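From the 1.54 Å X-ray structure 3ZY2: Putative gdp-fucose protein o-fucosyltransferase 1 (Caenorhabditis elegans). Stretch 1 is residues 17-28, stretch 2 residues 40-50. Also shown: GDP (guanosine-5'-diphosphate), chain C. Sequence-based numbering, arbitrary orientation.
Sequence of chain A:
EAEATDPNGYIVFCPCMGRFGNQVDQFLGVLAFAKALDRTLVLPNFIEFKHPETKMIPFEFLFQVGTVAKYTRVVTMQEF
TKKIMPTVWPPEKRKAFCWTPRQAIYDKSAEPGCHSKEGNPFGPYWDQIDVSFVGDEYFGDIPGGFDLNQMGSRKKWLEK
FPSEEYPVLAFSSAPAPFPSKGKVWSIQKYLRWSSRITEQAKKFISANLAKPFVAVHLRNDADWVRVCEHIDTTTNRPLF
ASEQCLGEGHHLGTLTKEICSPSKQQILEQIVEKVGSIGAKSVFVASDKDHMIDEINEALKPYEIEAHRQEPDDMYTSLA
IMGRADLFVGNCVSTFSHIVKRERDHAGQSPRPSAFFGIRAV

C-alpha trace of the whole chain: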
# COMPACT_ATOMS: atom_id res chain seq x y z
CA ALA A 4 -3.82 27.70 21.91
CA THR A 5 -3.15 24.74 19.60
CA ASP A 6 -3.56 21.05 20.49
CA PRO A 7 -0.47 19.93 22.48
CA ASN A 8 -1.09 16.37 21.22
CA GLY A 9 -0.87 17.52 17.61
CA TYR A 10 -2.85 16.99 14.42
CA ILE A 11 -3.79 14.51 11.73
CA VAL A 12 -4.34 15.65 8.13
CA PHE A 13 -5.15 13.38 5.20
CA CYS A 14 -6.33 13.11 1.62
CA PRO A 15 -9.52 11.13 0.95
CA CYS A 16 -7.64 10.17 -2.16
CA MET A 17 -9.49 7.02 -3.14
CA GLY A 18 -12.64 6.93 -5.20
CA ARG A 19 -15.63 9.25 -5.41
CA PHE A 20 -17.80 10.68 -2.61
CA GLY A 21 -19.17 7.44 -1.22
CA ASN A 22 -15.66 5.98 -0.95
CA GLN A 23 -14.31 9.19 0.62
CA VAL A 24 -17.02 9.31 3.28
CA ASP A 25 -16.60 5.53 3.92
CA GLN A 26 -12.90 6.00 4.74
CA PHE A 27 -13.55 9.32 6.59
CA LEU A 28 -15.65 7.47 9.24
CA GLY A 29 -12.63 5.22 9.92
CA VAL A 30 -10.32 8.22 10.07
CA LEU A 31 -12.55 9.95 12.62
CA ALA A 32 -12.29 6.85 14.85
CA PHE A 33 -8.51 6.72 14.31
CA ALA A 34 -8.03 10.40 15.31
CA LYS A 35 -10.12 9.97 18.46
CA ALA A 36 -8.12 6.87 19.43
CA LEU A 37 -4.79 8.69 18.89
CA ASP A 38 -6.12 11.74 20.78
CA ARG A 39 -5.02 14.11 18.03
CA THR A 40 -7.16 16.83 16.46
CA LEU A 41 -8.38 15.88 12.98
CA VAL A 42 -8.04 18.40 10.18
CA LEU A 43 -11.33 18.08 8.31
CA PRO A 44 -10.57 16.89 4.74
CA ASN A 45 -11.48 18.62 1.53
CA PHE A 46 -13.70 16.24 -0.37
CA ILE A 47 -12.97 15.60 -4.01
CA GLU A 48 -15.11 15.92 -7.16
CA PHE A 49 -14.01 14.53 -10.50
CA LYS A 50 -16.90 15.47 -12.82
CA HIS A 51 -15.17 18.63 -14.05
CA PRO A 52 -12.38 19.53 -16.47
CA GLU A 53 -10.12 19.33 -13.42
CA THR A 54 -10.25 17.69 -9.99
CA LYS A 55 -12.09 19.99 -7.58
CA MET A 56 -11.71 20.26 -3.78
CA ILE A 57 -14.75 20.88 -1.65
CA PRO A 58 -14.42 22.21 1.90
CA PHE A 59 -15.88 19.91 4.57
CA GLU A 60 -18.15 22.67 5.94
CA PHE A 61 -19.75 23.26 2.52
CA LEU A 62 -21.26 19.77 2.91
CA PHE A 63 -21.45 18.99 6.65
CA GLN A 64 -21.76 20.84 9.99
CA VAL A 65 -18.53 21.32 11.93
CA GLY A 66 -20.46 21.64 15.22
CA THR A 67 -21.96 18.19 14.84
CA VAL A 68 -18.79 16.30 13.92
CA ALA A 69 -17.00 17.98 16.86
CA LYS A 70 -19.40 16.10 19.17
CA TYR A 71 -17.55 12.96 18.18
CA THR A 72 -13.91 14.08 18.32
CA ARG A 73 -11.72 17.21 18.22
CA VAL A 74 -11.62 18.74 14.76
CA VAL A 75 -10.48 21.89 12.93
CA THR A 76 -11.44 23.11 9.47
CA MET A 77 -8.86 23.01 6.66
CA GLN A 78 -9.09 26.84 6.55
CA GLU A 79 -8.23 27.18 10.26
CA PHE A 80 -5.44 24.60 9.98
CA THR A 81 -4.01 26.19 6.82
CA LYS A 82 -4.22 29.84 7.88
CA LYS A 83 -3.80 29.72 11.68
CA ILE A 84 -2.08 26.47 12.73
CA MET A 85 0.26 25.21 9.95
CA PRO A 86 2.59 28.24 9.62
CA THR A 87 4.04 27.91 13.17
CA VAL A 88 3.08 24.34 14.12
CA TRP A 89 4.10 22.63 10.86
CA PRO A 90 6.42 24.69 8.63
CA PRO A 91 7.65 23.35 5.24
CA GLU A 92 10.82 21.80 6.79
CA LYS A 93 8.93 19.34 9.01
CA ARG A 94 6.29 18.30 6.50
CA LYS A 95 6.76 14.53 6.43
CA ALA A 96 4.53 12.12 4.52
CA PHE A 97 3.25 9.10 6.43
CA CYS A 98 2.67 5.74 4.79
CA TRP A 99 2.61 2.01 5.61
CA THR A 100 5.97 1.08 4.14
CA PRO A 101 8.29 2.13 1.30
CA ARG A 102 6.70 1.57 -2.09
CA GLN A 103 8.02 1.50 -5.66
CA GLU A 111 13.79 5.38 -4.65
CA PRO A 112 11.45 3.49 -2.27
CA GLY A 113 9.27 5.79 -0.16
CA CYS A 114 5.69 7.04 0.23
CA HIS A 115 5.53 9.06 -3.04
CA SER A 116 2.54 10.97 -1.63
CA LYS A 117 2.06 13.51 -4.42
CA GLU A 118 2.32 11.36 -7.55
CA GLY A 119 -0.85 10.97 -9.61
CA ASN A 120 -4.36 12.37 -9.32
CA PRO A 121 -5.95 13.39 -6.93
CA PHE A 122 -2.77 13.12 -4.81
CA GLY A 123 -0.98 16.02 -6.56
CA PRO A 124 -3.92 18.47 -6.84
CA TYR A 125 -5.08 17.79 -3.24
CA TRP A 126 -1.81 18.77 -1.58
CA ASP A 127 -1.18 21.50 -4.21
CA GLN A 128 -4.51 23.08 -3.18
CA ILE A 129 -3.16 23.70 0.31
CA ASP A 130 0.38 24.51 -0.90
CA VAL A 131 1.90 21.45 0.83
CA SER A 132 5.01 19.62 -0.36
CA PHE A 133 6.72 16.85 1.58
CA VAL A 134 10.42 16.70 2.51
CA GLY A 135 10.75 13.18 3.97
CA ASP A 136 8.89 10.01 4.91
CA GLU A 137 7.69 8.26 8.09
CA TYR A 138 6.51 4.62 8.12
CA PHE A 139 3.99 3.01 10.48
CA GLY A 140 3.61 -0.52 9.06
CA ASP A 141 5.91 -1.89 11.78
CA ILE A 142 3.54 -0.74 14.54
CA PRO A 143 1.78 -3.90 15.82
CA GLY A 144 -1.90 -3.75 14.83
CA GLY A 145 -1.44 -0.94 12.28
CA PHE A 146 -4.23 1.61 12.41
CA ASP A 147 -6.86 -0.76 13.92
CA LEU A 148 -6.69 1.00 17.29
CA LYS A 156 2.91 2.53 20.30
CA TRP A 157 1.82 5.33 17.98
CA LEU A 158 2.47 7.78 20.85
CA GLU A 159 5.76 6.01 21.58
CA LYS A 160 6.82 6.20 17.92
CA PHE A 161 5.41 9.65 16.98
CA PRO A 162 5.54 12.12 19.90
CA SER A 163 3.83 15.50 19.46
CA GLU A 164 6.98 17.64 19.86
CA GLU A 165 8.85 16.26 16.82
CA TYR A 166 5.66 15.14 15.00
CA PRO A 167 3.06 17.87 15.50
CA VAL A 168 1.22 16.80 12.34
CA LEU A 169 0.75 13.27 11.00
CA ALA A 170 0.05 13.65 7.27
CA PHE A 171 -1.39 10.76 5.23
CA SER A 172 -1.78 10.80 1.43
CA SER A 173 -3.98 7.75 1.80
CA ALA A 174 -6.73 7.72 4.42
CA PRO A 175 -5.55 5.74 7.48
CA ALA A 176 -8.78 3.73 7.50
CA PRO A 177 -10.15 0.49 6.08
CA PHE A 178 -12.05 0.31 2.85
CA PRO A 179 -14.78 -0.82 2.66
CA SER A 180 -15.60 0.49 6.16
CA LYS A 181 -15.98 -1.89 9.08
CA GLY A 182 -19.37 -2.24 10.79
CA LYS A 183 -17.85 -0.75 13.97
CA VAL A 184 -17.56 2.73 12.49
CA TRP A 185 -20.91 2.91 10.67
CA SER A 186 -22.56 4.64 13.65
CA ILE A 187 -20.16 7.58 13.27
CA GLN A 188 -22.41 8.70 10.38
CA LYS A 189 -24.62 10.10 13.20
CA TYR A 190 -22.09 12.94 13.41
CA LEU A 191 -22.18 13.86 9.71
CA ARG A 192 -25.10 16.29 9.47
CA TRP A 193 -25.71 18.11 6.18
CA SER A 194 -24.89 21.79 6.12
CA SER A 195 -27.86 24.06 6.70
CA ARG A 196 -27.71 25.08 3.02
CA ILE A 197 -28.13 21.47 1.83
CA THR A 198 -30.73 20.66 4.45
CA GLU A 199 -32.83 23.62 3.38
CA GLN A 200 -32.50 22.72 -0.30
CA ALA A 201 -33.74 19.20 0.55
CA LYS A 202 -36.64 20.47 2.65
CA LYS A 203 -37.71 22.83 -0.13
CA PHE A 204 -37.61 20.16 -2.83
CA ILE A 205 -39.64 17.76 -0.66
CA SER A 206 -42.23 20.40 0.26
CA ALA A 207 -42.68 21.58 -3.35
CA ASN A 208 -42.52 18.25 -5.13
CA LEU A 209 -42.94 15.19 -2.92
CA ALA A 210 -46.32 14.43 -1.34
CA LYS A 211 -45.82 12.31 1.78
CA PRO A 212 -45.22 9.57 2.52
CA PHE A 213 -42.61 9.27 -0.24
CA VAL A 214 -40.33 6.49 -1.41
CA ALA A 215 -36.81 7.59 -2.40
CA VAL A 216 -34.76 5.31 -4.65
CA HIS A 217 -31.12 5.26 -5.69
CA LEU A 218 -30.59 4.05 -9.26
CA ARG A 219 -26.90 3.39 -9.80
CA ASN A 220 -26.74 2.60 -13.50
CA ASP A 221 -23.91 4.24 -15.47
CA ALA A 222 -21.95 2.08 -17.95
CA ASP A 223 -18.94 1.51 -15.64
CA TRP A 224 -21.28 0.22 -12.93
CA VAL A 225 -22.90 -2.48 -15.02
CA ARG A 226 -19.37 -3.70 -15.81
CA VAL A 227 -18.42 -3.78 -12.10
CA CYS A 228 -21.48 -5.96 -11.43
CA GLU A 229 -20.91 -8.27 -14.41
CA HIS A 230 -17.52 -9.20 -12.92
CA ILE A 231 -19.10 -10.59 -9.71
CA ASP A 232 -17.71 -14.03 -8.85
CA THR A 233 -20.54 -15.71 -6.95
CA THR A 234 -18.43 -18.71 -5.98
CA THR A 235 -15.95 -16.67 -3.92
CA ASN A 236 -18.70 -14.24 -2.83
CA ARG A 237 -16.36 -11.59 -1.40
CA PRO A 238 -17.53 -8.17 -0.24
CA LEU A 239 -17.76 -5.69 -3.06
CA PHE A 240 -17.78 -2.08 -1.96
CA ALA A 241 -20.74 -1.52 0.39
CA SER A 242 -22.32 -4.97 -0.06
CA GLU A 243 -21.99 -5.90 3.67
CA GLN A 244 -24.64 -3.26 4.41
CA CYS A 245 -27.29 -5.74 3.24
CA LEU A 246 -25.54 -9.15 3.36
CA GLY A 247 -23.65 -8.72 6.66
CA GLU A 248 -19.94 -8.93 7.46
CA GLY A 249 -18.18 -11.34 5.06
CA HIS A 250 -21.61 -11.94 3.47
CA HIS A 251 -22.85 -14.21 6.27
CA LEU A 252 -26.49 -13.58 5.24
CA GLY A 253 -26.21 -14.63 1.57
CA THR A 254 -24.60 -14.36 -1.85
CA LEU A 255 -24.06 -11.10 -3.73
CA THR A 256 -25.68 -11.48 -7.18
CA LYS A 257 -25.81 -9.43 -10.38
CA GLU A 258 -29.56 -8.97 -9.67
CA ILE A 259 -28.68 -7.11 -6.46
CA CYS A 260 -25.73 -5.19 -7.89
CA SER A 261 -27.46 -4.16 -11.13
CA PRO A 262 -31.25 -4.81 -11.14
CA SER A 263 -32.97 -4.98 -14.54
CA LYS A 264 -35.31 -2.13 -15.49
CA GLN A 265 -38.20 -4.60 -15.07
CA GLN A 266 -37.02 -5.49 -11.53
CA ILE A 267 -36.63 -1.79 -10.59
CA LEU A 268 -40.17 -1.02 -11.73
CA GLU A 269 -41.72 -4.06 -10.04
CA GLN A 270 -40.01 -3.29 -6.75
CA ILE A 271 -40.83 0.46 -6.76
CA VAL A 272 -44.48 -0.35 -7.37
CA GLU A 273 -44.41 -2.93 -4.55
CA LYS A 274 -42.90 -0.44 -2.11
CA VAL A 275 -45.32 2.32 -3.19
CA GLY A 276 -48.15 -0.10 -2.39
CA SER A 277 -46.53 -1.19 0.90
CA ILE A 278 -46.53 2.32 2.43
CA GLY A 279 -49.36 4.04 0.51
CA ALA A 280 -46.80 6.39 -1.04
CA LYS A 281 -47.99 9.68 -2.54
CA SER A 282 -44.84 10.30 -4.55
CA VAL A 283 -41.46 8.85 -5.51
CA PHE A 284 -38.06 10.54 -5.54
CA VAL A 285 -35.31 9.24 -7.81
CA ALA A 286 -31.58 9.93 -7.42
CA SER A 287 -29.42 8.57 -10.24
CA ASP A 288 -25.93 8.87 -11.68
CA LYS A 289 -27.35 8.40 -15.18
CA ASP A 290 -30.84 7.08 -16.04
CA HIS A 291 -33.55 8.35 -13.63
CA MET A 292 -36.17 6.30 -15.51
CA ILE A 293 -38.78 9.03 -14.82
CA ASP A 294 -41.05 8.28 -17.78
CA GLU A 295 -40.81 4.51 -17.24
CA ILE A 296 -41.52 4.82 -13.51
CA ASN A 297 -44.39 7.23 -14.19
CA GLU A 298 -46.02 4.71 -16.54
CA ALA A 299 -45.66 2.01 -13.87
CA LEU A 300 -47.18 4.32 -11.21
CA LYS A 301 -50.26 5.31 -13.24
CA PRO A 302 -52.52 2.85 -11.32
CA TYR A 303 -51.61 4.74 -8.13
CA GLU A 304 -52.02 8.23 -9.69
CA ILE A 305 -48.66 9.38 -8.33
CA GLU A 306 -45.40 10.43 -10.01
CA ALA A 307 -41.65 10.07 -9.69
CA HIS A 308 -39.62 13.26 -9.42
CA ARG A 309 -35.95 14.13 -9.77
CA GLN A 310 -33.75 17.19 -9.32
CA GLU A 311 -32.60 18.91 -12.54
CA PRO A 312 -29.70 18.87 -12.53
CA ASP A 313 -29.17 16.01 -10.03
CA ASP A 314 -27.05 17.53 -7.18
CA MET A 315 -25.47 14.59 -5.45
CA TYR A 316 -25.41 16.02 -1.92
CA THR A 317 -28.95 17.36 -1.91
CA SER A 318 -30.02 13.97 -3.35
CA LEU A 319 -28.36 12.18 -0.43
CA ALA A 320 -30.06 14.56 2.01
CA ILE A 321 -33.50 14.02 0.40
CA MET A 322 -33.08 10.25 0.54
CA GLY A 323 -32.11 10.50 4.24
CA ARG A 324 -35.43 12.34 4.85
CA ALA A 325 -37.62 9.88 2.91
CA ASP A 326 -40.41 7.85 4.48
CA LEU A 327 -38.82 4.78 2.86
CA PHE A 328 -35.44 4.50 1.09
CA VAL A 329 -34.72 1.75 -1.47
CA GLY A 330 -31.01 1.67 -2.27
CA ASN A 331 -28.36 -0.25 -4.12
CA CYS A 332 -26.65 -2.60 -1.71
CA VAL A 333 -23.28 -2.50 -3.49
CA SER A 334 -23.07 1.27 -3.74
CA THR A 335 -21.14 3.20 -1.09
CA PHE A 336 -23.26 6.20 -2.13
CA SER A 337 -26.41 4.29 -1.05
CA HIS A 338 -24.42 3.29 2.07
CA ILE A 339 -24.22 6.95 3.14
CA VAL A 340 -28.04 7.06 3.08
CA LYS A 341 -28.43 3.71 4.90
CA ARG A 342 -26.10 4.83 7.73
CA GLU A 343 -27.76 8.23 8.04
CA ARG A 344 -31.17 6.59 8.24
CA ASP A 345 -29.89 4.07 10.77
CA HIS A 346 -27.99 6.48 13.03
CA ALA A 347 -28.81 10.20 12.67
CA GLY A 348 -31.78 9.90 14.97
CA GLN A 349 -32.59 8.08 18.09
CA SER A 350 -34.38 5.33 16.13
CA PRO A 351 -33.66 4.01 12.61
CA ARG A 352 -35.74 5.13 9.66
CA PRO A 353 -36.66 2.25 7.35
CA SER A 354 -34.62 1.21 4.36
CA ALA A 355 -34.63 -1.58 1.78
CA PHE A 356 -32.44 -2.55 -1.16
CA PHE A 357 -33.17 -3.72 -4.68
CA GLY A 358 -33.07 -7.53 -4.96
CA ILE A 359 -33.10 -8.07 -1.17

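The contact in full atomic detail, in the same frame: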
# COMPACT_ATOMS: atom_id res chain seq x y z
N MET A 17 -8.98 8.19 -2.44
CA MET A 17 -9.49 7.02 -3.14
C MET A 17 -10.97 7.10 -3.44
O MET A 17 -11.81 7.25 -2.56
CB MET A 17 -9.20 5.75 -2.36
CG MET A 17 -9.65 4.55 -3.13
SD MET A 17 -9.03 3.02 -2.47
CE MET A 17 -9.96 2.93 -0.96
N GLY A 18 -11.27 7.00 -4.73
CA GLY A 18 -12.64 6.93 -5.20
C GLY A 18 -13.44 8.22 -5.09
O GLY A 18 -12.93 9.29 -4.74
N ARG A 19 -14.72 8.12 -5.43
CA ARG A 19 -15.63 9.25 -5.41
C ARG A 19 -16.29 9.40 -4.04
O ARG A 19 -15.80 8.82 -3.06
CB ARG A 19 -16.62 9.10 -6.54
CG ARG A 19 -15.86 9.21 -7.89
CD ARG A 19 -16.40 8.17 -8.83
NE ARG A 19 -17.36 8.83 -9.67
CZ ARG A 19 -18.26 8.25 -10.45
NH1 ARG A 19 -18.41 6.92 -10.50
NH2 ARG A 19 -19.04 9.04 -11.18
N PHE A 20 -17.32 10.23 -3.94
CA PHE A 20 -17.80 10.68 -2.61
C PHE A 20 -18.15 9.58 -1.64
O PHE A 20 -17.79 9.66 -0.44
CB PHE A 20 -18.97 11.64 -2.77
CG PHE A 20 -19.36 12.35 -1.51
CD1 PHE A 20 -18.45 13.20 -0.87
CD2 PHE A 20 -20.65 12.23 -0.99
CE1 PHE A 20 -18.82 13.89 0.29
CE2 PHE A 20 -21.03 12.90 0.14
CZ PHE A 20 -20.13 13.73 0.80
N GLY A 21 -18.82 8.54 -2.13
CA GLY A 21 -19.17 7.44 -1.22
C GLY A 21 -17.95 6.77 -0.65
O GLY A 21 -17.93 6.43 0.53
N ASN A 22 -16.92 6.56 -1.46
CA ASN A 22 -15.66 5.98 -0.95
C ASN A 22 -14.96 6.90 0.05
O ASN A 22 -14.42 6.44 1.07
CB ASN A 22 -14.66 5.68 -2.09
CG ASN A 22 -15.10 4.55 -3.05
OD1 ASN A 22 -14.33 4.20 -3.95
ND2 ASN A 22 -16.31 4.01 -2.89
N GLN A 23 -15.01 8.21 -0.21
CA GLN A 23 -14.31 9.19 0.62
C GLN A 23 -14.96 9.25 1.99
O GLN A 23 -14.26 9.28 3.02
CB GLN A 23 -14.38 10.56 -0.02
CG GLN A 23 -13.58 10.64 -1.32
CD GLN A 23 -13.91 11.87 -2.10
OE1 GLN A 23 -14.17 12.94 -1.52
NE2 GLN A 23 -13.91 11.75 -3.44
N VAL A 24 -16.30 9.29 2.01
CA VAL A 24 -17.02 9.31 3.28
C VAL A 24 -16.79 8.00 4.04
O VAL A 24 -16.60 8.01 5.24
CB VAL A 24 -18.52 9.57 3.08
CG1 VAL A 24 -19.29 9.46 4.40
CG2 VAL A 24 -18.73 10.97 2.49
N ASP A 25 -16.80 6.87 3.32
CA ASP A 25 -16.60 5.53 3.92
C ASP A 25 -15.26 5.47 4.69
O ASP A 25 -15.21 5.01 5.84
CB ASP A 25 -16.70 4.48 2.81
CG ASP A 25 -17.18 3.15 3.32
OD1 ASP A 25 -18.11 3.13 4.15
OD2 ASP A 25 -16.62 2.14 2.89
N GLN A 26 -14.20 5.99 4.08
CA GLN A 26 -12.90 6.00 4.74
C GLN A 26 -12.86 7.09 5.82
O GLN A 26 -12.26 6.90 6.88
CB GLN A 26 -11.77 6.22 3.72
CG GLN A 26 -11.49 4.97 2.89
CD GLN A 26 -10.14 5.05 2.22
OE1 GLN A 26 -9.94 5.87 1.33
NE2 GLN A 26 -9.19 4.22 2.65
N PHE A 27 -13.53 8.22 5.60
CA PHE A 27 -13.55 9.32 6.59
C PHE A 27 -14.10 8.88 7.96
O PHE A 27 -13.55 9.25 8.99
CB PHE A 27 -14.33 10.50 5.98
CG PHE A 27 -14.50 11.66 6.90
CD1 PHE A 27 -13.45 12.19 7.64
CD2 PHE A 27 -15.74 12.29 6.96
CE1 PHE A 27 -13.66 13.31 8.48
CE2 PHE A 27 -15.95 13.41 7.78
CZ PHE A 27 -14.89 13.91 8.56
N LEU A 28 -15.14 8.04 7.97
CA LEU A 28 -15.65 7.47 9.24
C LEU A 28 -14.55 6.75 10.00
O LEU A 28 -14.42 6.92 11.21
CB LEU A 28 -16.79 6.49 8.96
CG LEU A 28 -18.00 7.10 8.25
CD1 LEU A 28 -19.03 5.99 8.10
CD2 LEU A 28 -18.55 8.29 9.00
N THR A 40 -6.13 16.09 17.18
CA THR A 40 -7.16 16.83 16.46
C THR A 40 -7.11 16.48 14.98
O THR A 40 -6.03 16.44 14.39
CB THR A 40 -6.97 18.34 16.64
OG1 THR A 40 -7.15 18.67 18.02
CG2 THR A 40 -8.02 19.12 15.85
N LEU A 41 -8.28 16.20 14.40
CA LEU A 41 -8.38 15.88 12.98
C LEU A 41 -8.64 17.13 12.17
O LEU A 41 -9.62 17.84 12.41
CB LEU A 41 -9.48 14.86 12.71
CG LEU A 41 -9.63 14.44 11.24
CD1 LEU A 41 -8.34 13.75 10.76
CD2 LEU A 41 -10.86 13.54 11.07
N VAL A 42 -7.78 17.38 11.18
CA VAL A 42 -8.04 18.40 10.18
C VAL A 42 -9.11 17.85 9.24
O VAL A 42 -8.94 16.78 8.66
CB VAL A 42 -6.78 18.80 9.37
CG1 VAL A 42 -7.11 19.91 8.35
CG2 VAL A 42 -5.62 19.21 10.33
N LEU A 43 -10.22 18.57 9.12
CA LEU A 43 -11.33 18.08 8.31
C LEU A 43 -10.90 18.10 6.83
O LEU A 43 -10.36 19.10 6.33
CB LEU A 43 -12.58 18.91 8.57
CG LEU A 43 -13.15 18.76 9.99
CD1 LEU A 43 -14.10 19.92 10.31
CD2 LEU A 43 -13.88 17.42 10.14
N PRO A 44 -11.08 16.97 6.11
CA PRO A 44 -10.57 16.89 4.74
C PRO A 44 -11.37 17.75 3.77
O PRO A 44 -12.56 18.00 4.00
CB PRO A 44 -10.80 15.42 4.39
CG PRO A 44 -12.00 15.02 5.18
CD PRO A 44 -11.86 15.78 6.51
N ASN A 45 -10.72 18.20 2.71
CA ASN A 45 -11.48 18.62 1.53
C ASN A 45 -11.95 17.35 0.86
O ASN A 45 -11.18 16.38 0.69
CB ASN A 45 -10.60 19.38 0.56
CG ASN A 45 -10.22 20.76 1.07
OD1 ASN A 45 -11.00 21.44 1.78
ND2 ASN A 45 -9.02 21.20 0.69
N PHE A 46 -13.23 17.32 0.50
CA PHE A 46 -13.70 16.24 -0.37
C PHE A 46 -13.36 16.52 -1.81
O PHE A 46 -12.93 17.61 -2.14
CB PHE A 46 -15.21 16.01 -0.17
CG PHE A 46 -15.53 15.50 1.21
CD1 PHE A 46 -15.29 14.15 1.50
CD2 PHE A 46 -16.04 16.34 2.21
CE1 PHE A 46 -15.57 13.62 2.79
CE2 PHE A 46 -16.31 15.80 3.51
CZ PHE A 46 -16.07 14.45 3.77
N ILE A 47 -13.50 15.51 -2.66
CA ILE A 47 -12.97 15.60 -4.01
C ILE A 47 -14.05 15.26 -5.02
O ILE A 47 -14.72 14.24 -4.89
CB ILE A 47 -11.76 14.66 -4.16
CG1 ILE A 47 -10.66 15.03 -3.14
CG2 ILE A 47 -11.18 14.79 -5.57
CD1 ILE A 47 -9.43 14.13 -3.16
N GLU A 48 -14.19 16.12 -6.03
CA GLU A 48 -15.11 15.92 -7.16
C GLU A 48 -14.31 15.74 -8.43
O GLU A 48 -13.37 16.49 -8.67
CB GLU A 48 -16.04 17.11 -7.30
CG GLU A 48 -17.14 17.15 -6.25
CD GLU A 48 -18.07 18.33 -6.43
OE1 GLU A 48 -17.93 19.12 -7.39
OE2 GLU A 48 -18.95 18.50 -5.59
N PHE A 49 -14.71 14.79 -9.25
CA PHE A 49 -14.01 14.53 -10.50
C PHE A 49 -14.78 14.89 -11.76
O PHE A 49 -14.19 14.87 -12.85
CB PHE A 49 -13.60 13.06 -10.58
CG PHE A 49 -12.63 12.63 -9.52
CD1 PHE A 49 -11.29 12.98 -9.59
CD2 PHE A 49 -13.07 11.87 -8.45
CE1 PHE A 49 -10.40 12.57 -8.60
CE2 PHE A 49 -12.19 11.45 -7.45
CZ PHE A 49 -10.85 11.80 -7.52
N LYS A 50 -16.06 15.23 -11.63
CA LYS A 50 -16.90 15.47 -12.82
C LYS A 50 -16.77 16.92 -13.33
O LYS A 50 -17.74 17.66 -13.48
CB LYS A 50 -18.35 14.98 -12.57
CG LYS A 50 -19.47 15.99 -12.18
CD LYS A 50 -19.14 16.93 -11.01
CE LYS A 50 -19.30 16.26 -9.66
NZ LYS A 50 -18.16 15.36 -9.40
PB GDP C . -20.20 3.97 -5.57
O1B GDP C . -21.64 4.18 -5.86
O2B GDP C . -19.54 3.28 -4.34
O3B GDP C . -19.17 4.41 -6.78
O3A GDP C . -20.30 5.58 -4.98
PA GDP C . -19.04 6.75 -5.00
O1A GDP C . -20.19 7.87 -4.34
O2A GDP C . -17.84 6.53 -4.48
O5' GDP C . -19.05 6.67 -6.79
C5' GDP C . -20.21 7.21 -6.90
C4' GDP C . -20.55 8.23 -7.71
O4' GDP C . -21.17 8.43 -8.92
C3' GDP C . -21.05 9.15 -6.80
O3' GDP C . -20.19 10.34 -5.88
C2' GDP C . -21.87 10.88 -7.87
O2' GDP C . -20.74 11.55 -8.21
C1' GDP C . -22.29 9.80 -8.86
N9 GDP C . -23.41 9.35 -8.43
C8 GDP C . -23.78 7.66 -7.85
N7 GDP C . -24.99 8.09 -7.65
C5 GDP C . -25.54 9.22 -7.82
C6 GDP C . -26.97 10.21 -7.71
O6 GDP C . -27.80 9.54 -7.30
N1 GDP C . -26.67 11.18 -8.07
C2 GDP C . -25.77 11.91 -8.52
N2 GDP C . -25.71 12.86 -8.81
N3 GDP C . -24.29 11.45 -8.79
C4 GDP C . -24.32 10.07 -8.39

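Helix 20-28 lies against the second stretch and runs nearly antiparallel to strand 46-48, at 168°, with the axes 8.7 Å apart at closest approach. The main bump from the strand side is Phe-46. Its ring enters a hollow lined by Phe-20, Gln-23, Val-24 and Phe-27, which are spaced along one side of the helix.

Phe-20 closes one face of the Phe-46 ring. This is an edge-to-face pair, with centroids 5.2 Å apart and planes at 74°; Phe-20 CE1 comes to 3.7 Å from Phe-46 CD1. Phe-46 in turn points its own edge toward the face of Phe-27, in an offset arrangement with planes at 81°. Val-24 CG2 adds a looser contact, 4.1 Å from Phe-46 CE1.

Phe-27 is the main bump in the other direction. Its CA-to-CB bond points toward the second stretch, and its ring fits among Leu-41, Leu-43 and Pro-44. Pro-44 lies over one face, with its CD 3.6 Å from Phe-27 CE1. The leucines sit at the ring edge: Leu-41 CD2 is 3.8 Å from Phe-27 CE1, and Leu-43 CD2 is 4.0 Å from Phe-27 CZ.

Gln-23 pins the helix to the strand backbone. Ile-47 N donates to Gln-23 OE1 at 2.9 Å, and Gln-23 NE2 donates to Ile-47 O at 3.0 Å. The amide thus pairs with both polar backbone atoms of one residue. NE2 also donates to Gly-18 O at 2.9 Å, tying the loop before the helix to the same side chain.

Phe-49 fills the space beside that loop. Its edge meets Gly-18 O, 3.5 Å from Phe-49 CE2, and Arg-19 CG, 3.9 Å from Phe-49 CD2.

The helix start also binds GDP: Gly-21 N donates to GDP O1A at 2.7 Å.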